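Local coordinates for protein kinase domain-containing protein (Chaetomium thermophilum, PDB 6Z3U) that probably phosphorylates serine and threonine residues of target proteins with ATP, as the cyclin-dependent kinase of the CAK complex, at residues S293-P297 against I308-I312; I305-C309 against W329-M333; A230-V234 against R391-L395; I197-G202 against R381-T385; I154-S159 against L170-L175. One frame throughout, in Å; residues are numbered along the deposited sequence.

Interaction 1: residues S293-P297 against I308-I312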
# COMPACT_ATOMS: atom_id res chain seq x y z
N SER B 293 -3.47 11.60 30.97
CA SER B 293 -3.71 12.86 30.30
C SER B 293 -2.61 13.06 29.26
O SER B 293 -1.52 12.49 29.40
CB SER B 293 -3.73 14.03 31.29
OG SER B 293 -2.41 14.46 31.59
N PRO B 294 -2.87 13.84 28.21
CA PRO B 294 -1.84 14.04 27.19
C PRO B 294 -0.57 14.62 27.79
O PRO B 294 -0.61 15.53 28.61
CB PRO B 294 -2.50 15.01 26.20
CG PRO B 294 -3.97 14.90 26.46
CD PRO B 294 -4.10 14.59 27.92
N PHE B 295 0.57 14.06 27.38
CA PHE B 295 1.85 14.51 27.93
C PHE B 295 2.14 15.94 27.50
O PHE B 295 2.35 16.83 28.34
CB PHE B 295 2.97 13.57 27.48
CG PHE B 295 4.31 13.88 28.09
CD1 PHE B 295 4.41 14.59 29.28
CD2 PHE B 295 5.48 13.46 27.47
CE1 PHE B 295 5.65 14.87 29.83
CE2 PHE B 295 6.71 13.74 28.02
CZ PHE B 295 6.80 14.44 29.20
N LEU B 296 2.16 16.19 26.19
CA LEU B 296 2.46 17.50 25.61
C LEU B 296 1.29 17.90 24.71
O LEU B 296 1.33 17.67 23.50
CB LEU B 296 3.76 17.47 24.81
CG LEU B 296 4.96 16.82 25.49
CD1 LEU B 296 6.13 16.70 24.52
CD2 LEU B 296 5.37 17.62 26.72
N PRO B 297 0.25 18.50 25.28
CA PRO B 297 -0.90 18.92 24.45
C PRO B 297 -0.77 20.37 23.98
O PRO B 297 -1.45 21.29 24.45
CB PRO B 297 -2.08 18.72 25.41
CG PRO B 297 -1.48 18.78 26.81
CD PRO B 297 0.02 18.79 26.70
N ILE B 308 8.06 20.26 23.94
CA ILE B 308 9.09 19.23 23.87
C ILE B 308 10.39 19.75 24.47
O ILE B 308 11.09 19.02 25.19
CB ILE B 308 9.28 18.76 22.41
CG1 ILE B 308 8.00 18.07 21.92
CG2 ILE B 308 10.47 17.81 22.31
CD1 ILE B 308 8.01 17.73 20.45
N CYS B 309 10.72 21.01 24.20
CA CYS B 309 11.91 21.60 24.81
C CYS B 309 11.79 21.63 26.32
O CYS B 309 12.77 21.37 27.04
CB CYS B 309 12.13 23.02 24.26
SG CYS B 309 12.69 23.10 22.54
N LYS B 310 10.60 21.93 26.84
CA LYS B 310 10.43 22.06 28.28
C LYS B 310 10.50 20.71 28.97
O LYS B 310 11.20 20.55 29.98
CB LYS B 310 9.10 22.76 28.58
CG LYS B 310 8.80 22.99 30.05
CD LYS B 310 7.37 23.47 30.26
CE LYS B 310 7.01 23.57 31.74
NZ LYS B 310 7.63 24.76 32.40
N HIS B 311 9.79 19.71 28.44
CA HIS B 311 9.60 18.44 29.13
C HIS B 311 10.54 17.33 28.69
O HIS B 311 10.71 16.36 29.43
CB HIS B 311 8.15 17.95 28.96
CG HIS B 311 7.14 18.75 29.72
ND1 HIS B 311 7.45 19.92 30.38
CD2 HIS B 311 5.82 18.53 29.95
CE1 HIS B 311 6.36 20.38 30.98
NE2 HIS B 311 5.36 19.56 30.73
N ILE B 312 11.15 17.44 27.51
CA ILE B 312 12.08 16.43 27.02
C ILE B 312 13.50 16.99 26.93
O ILE B 312 14.45 16.37 27.39
CB ILE B 312 11.63 15.86 25.66
CG1 ILE B 312 10.38 14.99 25.82
CG2 ILE B 312 12.75 15.05 25.02
CD1 ILE B 312 9.10 15.75 25.65
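Leu296 pushes its side chain from the 293-297 loop against the last turn of helix 301-311. Its CB points toward the helix. CG stands anti to the carbonyl carbon (chi1 -48°), and from there the two methyls part to different neighbours. CD1 reaches Ile308 and Ile312, one helical turn apart. It lies 3.5 Å from Ile308 CG1 and 3.3 Å from Ile312 CD1. CD2 goes the other way, to His311, and comes within 3.4 Å of His311 CD2 and close to its CB. The same CD2 sits over the centre of the Phe295 ring of its own segment, 3.9 Å above the plane.

Phe295 adds two ring carbons. CE1 meets His311 CD2 at 3.7 Å, and CE2 meets Ile312 CD1 at 3.9 Å. The Phe295 and His311 planes are near parallel, at 30°, but the rings are slid apart and barely overlap. The contact is carbon packing, with no hydrogen bond across it. Phe295 also packs on helix 276-291 through Met284 and Ala287. The carbonyl of Leu296 accepts a hydrogen bond from Gln304. The arrangement belongs to the C-lobe of the protein kinase fold, where the loop leaving the central helix 276-291 turns back against the side of the following helix, 301-311.

Interaction 2: residues I305-C309 against W329-M333; sequences ITLIC and WWDPM
Thr306 OG1 is hydrogen-bonded to Met302 O, one turn back in its own helix. On the side of the 329-333 loop it meets only carbon. Trp330 CZ3 and Pro332 CB each lie 3.8 Å from Thr306 OG1. The hydroxyl oxygen lies at the edge of the Trp330 ring, in its plane.

Ile305 meets the same rim further along. Ile305 CG2 is 3.6 Å from Trp330 CE3, and Ile305 CD1 is 3.7 Å from that atom. CG2 also touches the carbonyl O of Trp330. Two branches of one isoleucine therefore straddle a corner of the indole. The Trp330 side chain runs anti to its backbone nitrogen (chi1 179°), which carries the ring over to the helix.

Helix 301-311 lies in the C-lobe of the kinase domain, and the loop before helix 342-349 packs on it in a partly buried contact. In this loop Asp331 makes an Asx turn. Met333 N donates to Asp331 OD2 at 3.2 Å, approaching 56° out of the carboxylate plane. The turn bends the chain at Pro332, whose ring packs against the helix. The backbone nitrogen of Pro332 also lies above one face of the Trp330 ring, toward its rim. Pro332 CD is 4.4 Å from Ile305 CG2 and equally far from Cys309 SG. Cys309 packs further on Thr314 and Pro315.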
# COMPACT_ATOMS: atom_id res chain seq x y z
N ILE B 305 6.59 22.59 19.93
CA ILE B 305 8.05 22.67 19.98
C ILE B 305 8.51 23.11 21.36
O ILE B 305 9.42 22.53 21.96
CB ILE B 305 8.57 23.62 18.88
CG1 ILE B 305 8.35 23.00 17.50
CG2 ILE B 305 10.05 23.93 19.11
CD1 ILE B 305 8.62 23.95 16.36
N THR B 306 7.88 24.16 21.90
CA THR B 306 8.25 24.64 23.23
C THR B 306 8.01 23.57 24.28
O THR B 306 8.82 23.40 25.20
CB THR B 306 7.46 25.91 23.56
OG1 THR B 306 7.72 26.91 22.57
CG2 THR B 306 7.86 26.44 24.93
N LEU B 307 6.91 22.83 24.16
CA LEU B 307 6.60 21.80 25.15
C LEU B 307 7.65 20.70 25.13
O LEU B 307 8.10 20.25 26.19
CB LEU B 307 5.21 21.23 24.89
CG LEU B 307 4.02 22.08 25.35
CD1 LEU B 307 2.71 21.44 24.92
CD2 LEU B 307 4.05 22.28 26.86
N ILE B 308 8.06 20.26 23.94
CA ILE B 308 9.09 19.23 23.87
C ILE B 308 10.39 19.75 24.47
O ILE B 308 11.09 19.02 25.19
CB ILE B 308 9.28 18.76 22.41
CG1 ILE B 308 8.00 18.07 21.92
CG2 ILE B 308 10.47 17.81 22.31
CD1 ILE B 308 8.01 17.73 20.45
N CYS B 309 10.72 21.01 24.20
CA CYS B 309 11.91 21.60 24.81
C CYS B 309 11.79 21.63 26.32
O CYS B 309 12.77 21.37 27.04
CB CYS B 309 12.13 23.02 24.26
SG CYS B 309 12.69 23.10 22.54
N TRP B 329 12.93 24.28 10.89
CA TRP B 329 13.47 24.32 12.25
C TRP B 329 13.09 25.62 12.93
O TRP B 329 13.21 26.70 12.34
CB TRP B 329 14.98 24.16 12.22
CG TRP B 329 15.62 24.42 13.55
CD1 TRP B 329 15.70 23.55 14.60
CD2 TRP B 329 16.24 25.63 13.98
NE1 TRP B 329 16.35 24.15 15.65
CE2 TRP B 329 16.69 25.43 15.30
CE3 TRP B 329 16.46 26.88 13.38
CZ2 TRP B 329 17.34 26.41 16.03
CZ3 TRP B 329 17.11 27.86 14.11
CH2 TRP B 329 17.55 27.62 15.42
N TRP B 330 12.64 25.52 14.18
CA TRP B 330 12.29 26.70 14.95
C TRP B 330 12.61 26.44 16.42
O TRP B 330 12.49 25.31 16.90
CB TRP B 330 10.82 27.07 14.79
CG TRP B 330 10.42 28.26 15.60
CD1 TRP B 330 10.55 29.58 15.25
CD2 TRP B 330 9.82 28.25 16.90
NE1 TRP B 330 10.07 30.38 16.25
CE2 TRP B 330 9.62 29.59 17.28
CE3 TRP B 330 9.44 27.24 17.78
CZ2 TRP B 330 9.05 29.95 18.50
CZ3 TRP B 330 8.87 27.59 18.99
CH2 TRP B 330 8.68 28.93 19.34
N ASP B 331 13.04 27.49 17.11
CA ASP B 331 13.39 27.42 18.52
C ASP B 331 12.79 28.63 19.22
O ASP B 331 12.81 29.74 18.67
CB ASP B 331 14.91 27.40 18.71
CG ASP B 331 15.31 27.10 20.14
OD1 ASP B 331 15.10 25.95 20.58
OD2 ASP B 331 15.84 28.01 20.82
N PRO B 332 12.24 28.46 20.43
CA PRO B 332 11.62 29.60 21.12
C PRO B 332 12.61 30.68 21.54
O PRO B 332 12.18 31.74 22.01
CB PRO B 332 10.96 28.96 22.35
CG PRO B 332 11.71 27.70 22.58
CD PRO B 332 12.14 27.21 21.22
N MET B 333 13.91 30.44 21.37
CA MET B 333 14.94 31.42 21.74
C MET B 333 14.87 31.76 23.23
O MET B 333 14.97 32.92 23.63
CB MET B 333 14.82 32.68 20.89
CG MET B 333 15.32 32.48 19.46
SD MET B 333 15.02 33.89 18.38
CE MET B 333 15.65 35.24 19.39

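Interaction 3: residues A230-V234 against R391-L395; sequences ADGEV and RKEDL
Lys392 starts with CG between its backbone nitrogen and carbonyl carbon (chi1 48°) and then runs extended. This carries the chain obliquely across Asp231 and takes NZ to two carboxylates. The Asp231 side chain makes the same first turn (chi1 64°), and Glu233 bends at its second torsion to bring OE1 round. Lys392 NZ donates to Asp231 OD2 at 3.2 Å and to Glu233 OE1 at 3.1 Å, and each bond is part of a salt bridge. The approaches differ. Asp231 OD2 is met from above its carboxylate plane, whereas Glu233 OE1 is met on the anti side, closer to the plane.

The other oxygens have work of their own. Asp231 OD1 accepts from Glu233 N at 2.9 Å, an Asx turn that shapes the connection between strands 226-228 and 234-236. Glu233 OE2 is hydrogen-bonded to Asn153.

Beside the salt bridges the backbones come close. Gly232 has phi at 103° and no side chain to hold off the Lys392 carbonyl, and its CA lies 3.7 Å from Lys392 O. Gly232 O touches Leu395 CD1 at 3.6 Å. The contact joins the loop of the 226-228/234-236 hairpin in the C-lobe to the C-terminal tail. One ammonium group is shared by two acids at a partly exposed edge, so the pairing probably steadies the charge of all three, while Leu395 packs on Trp200 of helix 194-213.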
# COMPACT_ATOMS: atom_id res chain seq x y z
N ALA B 230 -13.91 -7.56 21.32
CA ALA B 230 -14.77 -8.12 22.36
C ALA B 230 -13.98 -8.91 23.39
O ALA B 230 -14.34 -8.94 24.57
CB ALA B 230 -15.85 -9.00 21.74
N ASP B 231 -12.89 -9.56 22.97
CA ASP B 231 -12.10 -10.36 23.89
C ASP B 231 -11.07 -9.54 24.66
O ASP B 231 -10.39 -10.09 25.53
CB ASP B 231 -11.37 -11.48 23.13
CG ASP B 231 -10.37 -10.95 22.13
OD1 ASP B 231 -10.34 -9.72 21.92
OD2 ASP B 231 -9.60 -11.75 21.57
N GLY B 232 -10.94 -8.25 24.35
CA GLY B 232 -10.00 -7.38 25.03
C GLY B 232 -8.75 -7.06 24.24
O GLY B 232 -7.95 -6.23 24.69
N GLU B 233 -8.55 -7.70 23.09
CA GLU B 233 -7.38 -7.42 22.26
C GLU B 233 -7.53 -6.07 21.58
O GLU B 233 -8.57 -5.77 20.99
CB GLU B 233 -7.21 -8.53 21.21
CG GLU B 233 -5.89 -8.49 20.45
CD GLU B 233 -4.85 -9.45 21.02
OE1 GLU B 233 -5.13 -10.67 21.07
OE2 GLU B 233 -3.76 -8.99 21.41
N VAL B 234 -6.49 -5.25 21.66
CA VAL B 234 -6.50 -3.90 21.09
C VAL B 234 -6.01 -3.97 19.65
O VAL B 234 -5.03 -4.66 19.34
CB VAL B 234 -5.64 -2.95 21.93
CG1 VAL B 234 -5.33 -1.68 21.15
CG2 VAL B 234 -6.35 -2.60 23.23
N ARG B 391 -3.93 -10.39 31.46
CA ARG B 391 -4.56 -11.15 30.39
C ARG B 391 -5.70 -10.34 29.78
O ARG B 391 -6.48 -9.71 30.49
CB ARG B 391 -5.07 -12.49 30.92
CG ARG B 391 -5.48 -13.48 29.85
CD ARG B 391 -5.78 -14.85 30.44
NE ARG B 391 -6.82 -14.80 31.47
CZ ARG B 391 -8.09 -15.16 31.29
NH1 ARG B 391 -8.51 -15.60 30.11
NH2 ARG B 391 -8.94 -15.07 32.29
N LYS B 392 -5.78 -10.37 28.45
CA LYS B 392 -6.76 -9.53 27.76
C LYS B 392 -8.17 -9.78 28.26
O LYS B 392 -9.00 -8.86 28.26
CB LYS B 392 -6.68 -9.77 26.25
CG LYS B 392 -6.68 -11.24 25.85
CD LYS B 392 -7.08 -11.41 24.39
CE LYS B 392 -6.77 -12.81 23.90
NZ LYS B 392 -6.76 -12.88 22.42
N GLU B 393 -8.48 -11.00 28.69
CA GLU B 393 -9.80 -11.28 29.22
C GLU B 393 -10.06 -10.57 30.53
O GLU B 393 -11.23 -10.38 30.90
CB GLU B 393 -9.98 -12.79 29.41
CG GLU B 393 -10.36 -13.55 28.14
CD GLU B 393 -9.22 -13.65 27.14
OE1 GLU B 393 -9.49 -13.55 25.92
OE2 GLU B 393 -8.06 -13.81 27.57
N ASP B 394 -9.02 -10.16 31.24
CA ASP B 394 -9.15 -9.47 32.52
C ASP B 394 -8.95 -7.97 32.41
O ASP B 394 -8.95 -7.28 33.44
CB ASP B 394 -8.16 -10.05 33.54
CG ASP B 394 -8.52 -11.46 33.97
OD1 ASP B 394 -9.33 -12.11 33.27
OD2 ASP B 394 -7.99 -11.91 35.00
N LEU B 395 -8.77 -7.43 31.21
CA LEU B 395 -8.53 -6.01 31.06
C LEU B 395 -9.80 -5.22 31.38
O LEU B 395 -10.91 -5.74 31.25
CB LEU B 395 -8.06 -5.69 29.65
CG LEU B 395 -6.59 -5.98 29.33
CD1 LEU B 395 -6.31 -5.83 27.84
CD2 LEU B 395 -5.68 -5.06 30.12

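Interaction 4: residues I197-G202 against R381-T385; sequences IKAWMG and RWWRT
The Trp382 ring carries Lys198 CE over one face, 3.5 Å above its plane. At its edge lie Ile197 CG2 and Met201 CB. Trp382 CE3 in turn lies over one face of the Trp383 indole. The Trp383 rim meets helix 194-213: Lys198 O is at its edge, 3.1 Å from Trp383 CZ3, and Met201 CB is 3.6 Å from Trp383 CH2. Lys198 CG is also 3.6 Å from Trp383 CE3, so the lysine chain runs between the two tryptophans.

Lys198 leaves the helix extended and then bends at chi3 (-70°). The bend swings CE over the five-membered ring of Trp382. NZ stays over that face, 4.3 Å from the ring centroid, a cation-pi contact. It also donates to Trp382 O at 2.7 Å, with the donor almost in line with the C=O bond. A further hydrogen bond runs from NZ to Pro387 O. Trp383 NE1 is held by Met377 O.

The contact joins the short, weakly bonded helix 381-384 to helix 194-213 in the C-lobe. It puts a positive charge in a buried place. Backbone carbonyls and an indole face surround the buried ammonium, which probably helps it stay protonated.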
# COMPACT_ATOMS: atom_id res chain seq x y z
N ILE B 197 -1.40 -1.39 31.70
CA ILE B 197 -0.64 -0.58 30.76
C ILE B 197 0.33 -1.46 29.98
O ILE B 197 0.46 -1.34 28.76
CB ILE B 197 0.09 0.55 31.50
CG1 ILE B 197 -0.92 1.48 32.18
CG2 ILE B 197 0.99 1.34 30.54
CD1 ILE B 197 -0.30 2.58 33.01
N LYS B 198 1.02 -2.36 30.68
CA LYS B 198 1.97 -3.25 30.01
C LYS B 198 1.27 -4.15 29.00
O LYS B 198 1.84 -4.46 27.95
CB LYS B 198 2.72 -4.09 31.05
CG LYS B 198 3.79 -4.99 30.46
CD LYS B 198 4.53 -5.79 31.53
CE LYS B 198 5.42 -4.90 32.38
NZ LYS B 198 6.24 -5.69 33.35
N ALA B 199 0.04 -4.57 29.30
CA ALA B 199 -0.68 -5.42 28.35
C ALA B 199 -1.09 -4.64 27.11
O ALA B 199 -0.94 -5.12 25.99
CB ALA B 199 -1.91 -6.02 29.03
N TRP B 200 -1.60 -3.42 27.30
CA TRP B 200 -1.98 -2.59 26.16
C TRP B 200 -0.76 -2.22 25.32
O TRP B 200 -0.76 -2.38 24.10
CB TRP B 200 -2.70 -1.33 26.64
CG TRP B 200 -4.09 -1.57 27.14
CD1 TRP B 200 -4.98 -2.50 26.68
CD2 TRP B 200 -4.75 -0.88 28.21
NE1 TRP B 200 -6.16 -2.43 27.38
CE2 TRP B 200 -6.04 -1.44 28.33
CE3 TRP B 200 -4.39 0.15 29.07
CZ2 TRP B 200 -6.96 -1.00 29.27
CZ3 TRP B 200 -5.30 0.59 30.01
CH2 TRP B 200 -6.58 0.02 30.10
N MET B 201 0.29 -1.73 25.98
CA MET B 201 1.49 -1.33 25.25
C MET B 201 2.08 -2.49 24.47
O MET B 201 2.62 -2.30 23.37
CB MET B 201 2.52 -0.77 26.23
CG MET B 201 2.18 0.61 26.77
SD MET B 201 2.12 1.87 25.48
CE MET B 201 3.80 1.79 24.87
N GLY B 202 2.00 -3.71 25.01
CA GLY B 202 2.44 -4.87 24.26
C GLY B 202 1.68 -5.05 22.96
O GLY B 202 2.26 -5.39 21.93
N ARG B 381 13.44 -5.29 28.35
CA ARG B 381 13.24 -6.04 29.59
C ARG B 381 11.90 -5.74 30.26
O ARG B 381 11.44 -6.55 31.07
CB ARG B 381 14.35 -5.74 30.59
CG ARG B 381 15.71 -6.34 30.26
CD ARG B 381 16.47 -6.69 31.54
NE ARG B 381 17.91 -6.80 31.31
CZ ARG B 381 18.52 -7.89 30.85
NH1 ARG B 381 19.84 -7.90 30.69
NH2 ARG B 381 17.82 -8.98 30.54
N TRP B 382 11.27 -4.60 29.94
CA TRP B 382 10.06 -4.22 30.65
C TRP B 382 8.99 -5.30 30.56
O TRP B 382 8.22 -5.51 31.51
CB TRP B 382 9.52 -2.90 30.08
CG TRP B 382 8.35 -2.37 30.85
CD1 TRP B 382 8.22 -2.30 32.20
CD2 TRP B 382 7.13 -1.85 30.30
NE1 TRP B 382 7.01 -1.75 32.54
CE2 TRP B 382 6.32 -1.47 31.39
CE3 TRP B 382 6.65 -1.66 29.00
CZ2 TRP B 382 5.05 -0.91 31.21
CZ3 TRP B 382 5.40 -1.11 28.83
CH2 TRP B 382 4.61 -0.74 29.93
N TRP B 383 8.91 -5.99 29.42
CA TRP B 383 7.85 -6.97 29.24
C TRP B 383 8.06 -8.19 30.14
O TRP B 383 7.09 -8.71 30.71
CB TRP B 383 7.78 -7.41 27.77
CG TRP B 383 7.76 -6.27 26.81
CD1 TRP B 383 8.73 -5.94 25.92
CD2 TRP B 383 6.71 -5.31 26.64
NE1 TRP B 383 8.36 -4.83 25.20
CE2 TRP B 383 7.12 -4.42 25.63
CE3 TRP B 383 5.47 -5.10 27.25
CZ2 TRP B 383 6.34 -3.35 25.21
CZ3 TRP B 383 4.69 -4.04 26.83
CH2 TRP B 383 5.13 -3.18 25.82
N ARG B 384 9.30 -8.64 30.28
CA ARG B 384 9.61 -9.80 31.11
C ARG B 384 9.93 -9.44 32.55
O ARG B 384 10.18 -10.34 33.36
CB ARG B 384 10.78 -10.59 30.49
CG ARG B 384 11.98 -9.77 30.04
CD ARG B 384 12.74 -10.50 28.93
NE ARG B 384 13.71 -9.64 28.25
CZ ARG B 384 15.02 -9.67 28.44
NH1 ARG B 384 15.56 -10.52 29.31
NH2 ARG B 384 15.80 -8.84 27.76
N THR B 385 9.91 -8.16 32.91
CA THR B 385 10.04 -7.73 34.29
C THR B 385 8.67 -7.74 34.97
O THR B 385 7.66 -7.40 34.34
CB THR B 385 10.66 -6.34 34.37
OG1 THR B 385 12.04 -6.40 34.00
CG2 THR B 385 10.55 -5.78 35.78

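Interaction 5: residues I154-S159 against L170-L175; sequences IIGLIS and LVLEYL
Val171 O takes two backbone bonds from the neighbouring strand, from Ile158 N at 2.6 Å and Ser159 N at 3.2 Å. Both residues face Val171, a classic beta bulge in the antiparallel hairpin of strands 157-162 and 168-172. Val171 N returns a bond to Ser159 O.

The side chains sort by face. Leu157 and Leu172 share one. Leu157 extends anti to its backbone nitrogen (chi1 -178°), and its CD1 lies 3.5 Å from Leu172 CD2 and 3.9 Å from Leu170 CB. Ser159 and Val171 share the other face. Ile158 CB also lies 4.0 Å from Val171 CG1. Ile158 CD1 lies 3.8 Å from Leu172 O.

Glu173 adds a further backbone bond. Its N donates to Gly156 O at 3.0 Å. With chi1 at -126° and the chain extended beyond CG, OE1 reaches Gly156 N and accepts from it at 3.1 Å on its anti side. OE2 makes a salt bridge to Lys235. Ile155 meanwhile packs on Leu175.

Leu172 lies next to Lys122, a predicted ATP-binding residue. By homology with other kinases, Leu172 is probably the gatekeeper, and 173-175 begins the hinge. Glu173, probably ionised because OE2 is salt-bridged to Lys235, gives Gly156 N-H a charged acceptor, which probably ties the start of the hinge to the chain that leads into strand 157-162.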
# COMPACT_ATOMS: atom_id res chain seq x y z
N ILE B 154 -4.06 -5.59 14.41
CA ILE B 154 -4.42 -4.69 13.33
C ILE B 154 -5.85 -5.01 12.94
O ILE B 154 -6.20 -6.18 12.72
CB ILE B 154 -3.48 -4.82 12.12
CG1 ILE B 154 -2.02 -4.58 12.53
CG2 ILE B 154 -3.89 -3.82 11.04
CD1 ILE B 154 -1.68 -3.14 12.81
N ILE B 155 -6.69 -3.97 12.83
CA ILE B 155 -8.09 -4.18 12.49
C ILE B 155 -8.18 -4.95 11.19
O ILE B 155 -7.56 -4.58 10.18
CB ILE B 155 -8.84 -2.84 12.43
CG1 ILE B 155 -10.34 -3.08 12.27
CG2 ILE B 155 -8.32 -2.00 11.27
CD1 ILE B 155 -11.16 -1.82 12.34
N GLY B 156 -8.95 -6.04 11.19
CA GLY B 156 -9.02 -6.91 10.03
C GLY B 156 -10.04 -6.42 9.02
O GLY B 156 -11.19 -6.17 9.36
N LEU B 157 -9.60 -6.30 7.77
CA LEU B 157 -10.49 -5.98 6.66
C LEU B 157 -11.02 -7.30 6.11
O LEU B 157 -10.31 -8.03 5.41
CB LEU B 157 -9.75 -5.17 5.59
CG LEU B 157 -10.58 -4.73 4.39
CD1 LEU B 157 -11.71 -3.82 4.81
CD2 LEU B 157 -9.70 -4.04 3.37
N ILE B 158 -12.28 -7.61 6.43
CA ILE B 158 -12.84 -8.90 6.06
C ILE B 158 -13.15 -8.95 4.57
O ILE B 158 -12.87 -9.96 3.90
CB ILE B 158 -14.10 -9.20 6.90
CG1 ILE B 158 -13.69 -9.45 8.35
CG2 ILE B 158 -14.86 -10.37 6.31
CD1 ILE B 158 -14.84 -9.41 9.33
N SER B 159 -13.72 -7.88 4.02
CA SER B 159 -14.14 -7.88 2.63
C SER B 159 -14.35 -6.45 2.17
O SER B 159 -14.42 -5.52 2.98
CB SER B 159 -15.41 -8.71 2.44
OG SER B 159 -15.91 -8.61 1.12
N LEU B 170 -16.56 -1.10 3.42
CA LEU B 170 -15.52 -1.89 4.05
C LEU B 170 -16.14 -2.77 5.13
O LEU B 170 -16.71 -2.26 6.10
CB LEU B 170 -14.45 -1.00 4.67
CG LEU B 170 -13.78 0.03 3.75
CD1 LEU B 170 -12.69 0.76 4.51
CD2 LEU B 170 -13.23 -0.64 2.51
N VAL B 171 -16.02 -4.08 4.96
CA VAL B 171 -16.47 -5.04 5.97
C VAL B 171 -15.30 -5.28 6.91
O VAL B 171 -14.30 -5.90 6.52
CB VAL B 171 -16.96 -6.34 5.32
CG1 VAL B 171 -17.58 -7.25 6.38
CG2 VAL B 171 -17.96 -6.04 4.21
N LEU B 172 -15.42 -4.79 8.14
CA LEU B 172 -14.31 -4.76 9.08
C LEU B 172 -14.63 -5.59 10.31
O LEU B 172 -15.78 -5.94 10.58
CB LEU B 172 -13.99 -3.32 9.51
CG LEU B 172 -13.56 -2.36 8.40
CD1 LEU B 172 -13.79 -0.92 8.83
CD2 LEU B 172 -12.10 -2.57 8.06
N GLU B 173 -13.58 -5.89 11.07
CA GLU B 173 -13.73 -6.55 12.35
C GLU B 173 -14.68 -5.75 13.24
O GLU B 173 -14.61 -4.52 13.29
CB GLU B 173 -12.37 -6.70 13.03
CG GLU B 173 -12.02 -8.11 13.45
CD GLU B 173 -10.69 -8.19 14.17
OE1 GLU B 173 -9.66 -7.84 13.55
OE2 GLU B 173 -10.67 -8.59 15.35
N TYR B 174 -15.56 -6.45 13.94
CA TYR B 174 -16.47 -5.82 14.88
C TYR B 174 -15.78 -5.68 16.23
O TYR B 174 -15.44 -6.68 16.87
CB TYR B 174 -17.76 -6.63 15.01
CG TYR B 174 -18.78 -5.99 15.92
CD1 TYR B 174 -19.38 -4.78 15.59
CD2 TYR B 174 -19.16 -6.61 17.11
CE1 TYR B 174 -20.32 -4.20 16.42
CE2 TYR B 174 -20.11 -6.03 17.94
CZ TYR B 174 -20.68 -4.83 17.59
OH TYR B 174 -21.62 -4.24 18.41
N LEU B 175 -15.56 -4.43 16.66
CA LEU B 175 -14.83 -4.11 17.88
C LEU B 175 -15.75 -3.32 18.80
O LEU B 175 -15.74 -2.07 18.80
CB LEU B 175 -13.57 -3.32 17.55
CG LEU B 175 -12.70 -3.93 16.45
CD1 LEU B 175 -11.52 -3.03 16.11
CD2 LEU B 175 -12.21 -5.32 16.86

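Interactions 1 and 2 share helix 301-311. The 293-297 loop packs on it in the buried interior, and the 329-333 loop covers it nearer the surface; neither contact has a hydrogen bond across it. Interactions 3 and 4 meet through Leu395 and Val234 on Trp200. Interaction 3 joins the C-terminal tail, and interaction 4 the helix before it, to the C-lobe. Each places a lysine, but interaction 3 pairs it with acids at a partly exposed edge, while interaction 4 buries it among carbonyls and indoles. Interaction 5 lies in the N-lobe and the start of the hinge, nearest to interaction 3. It rests mainly on backbone hydrogen bonds, and it alone lies beside the predicted ATP site.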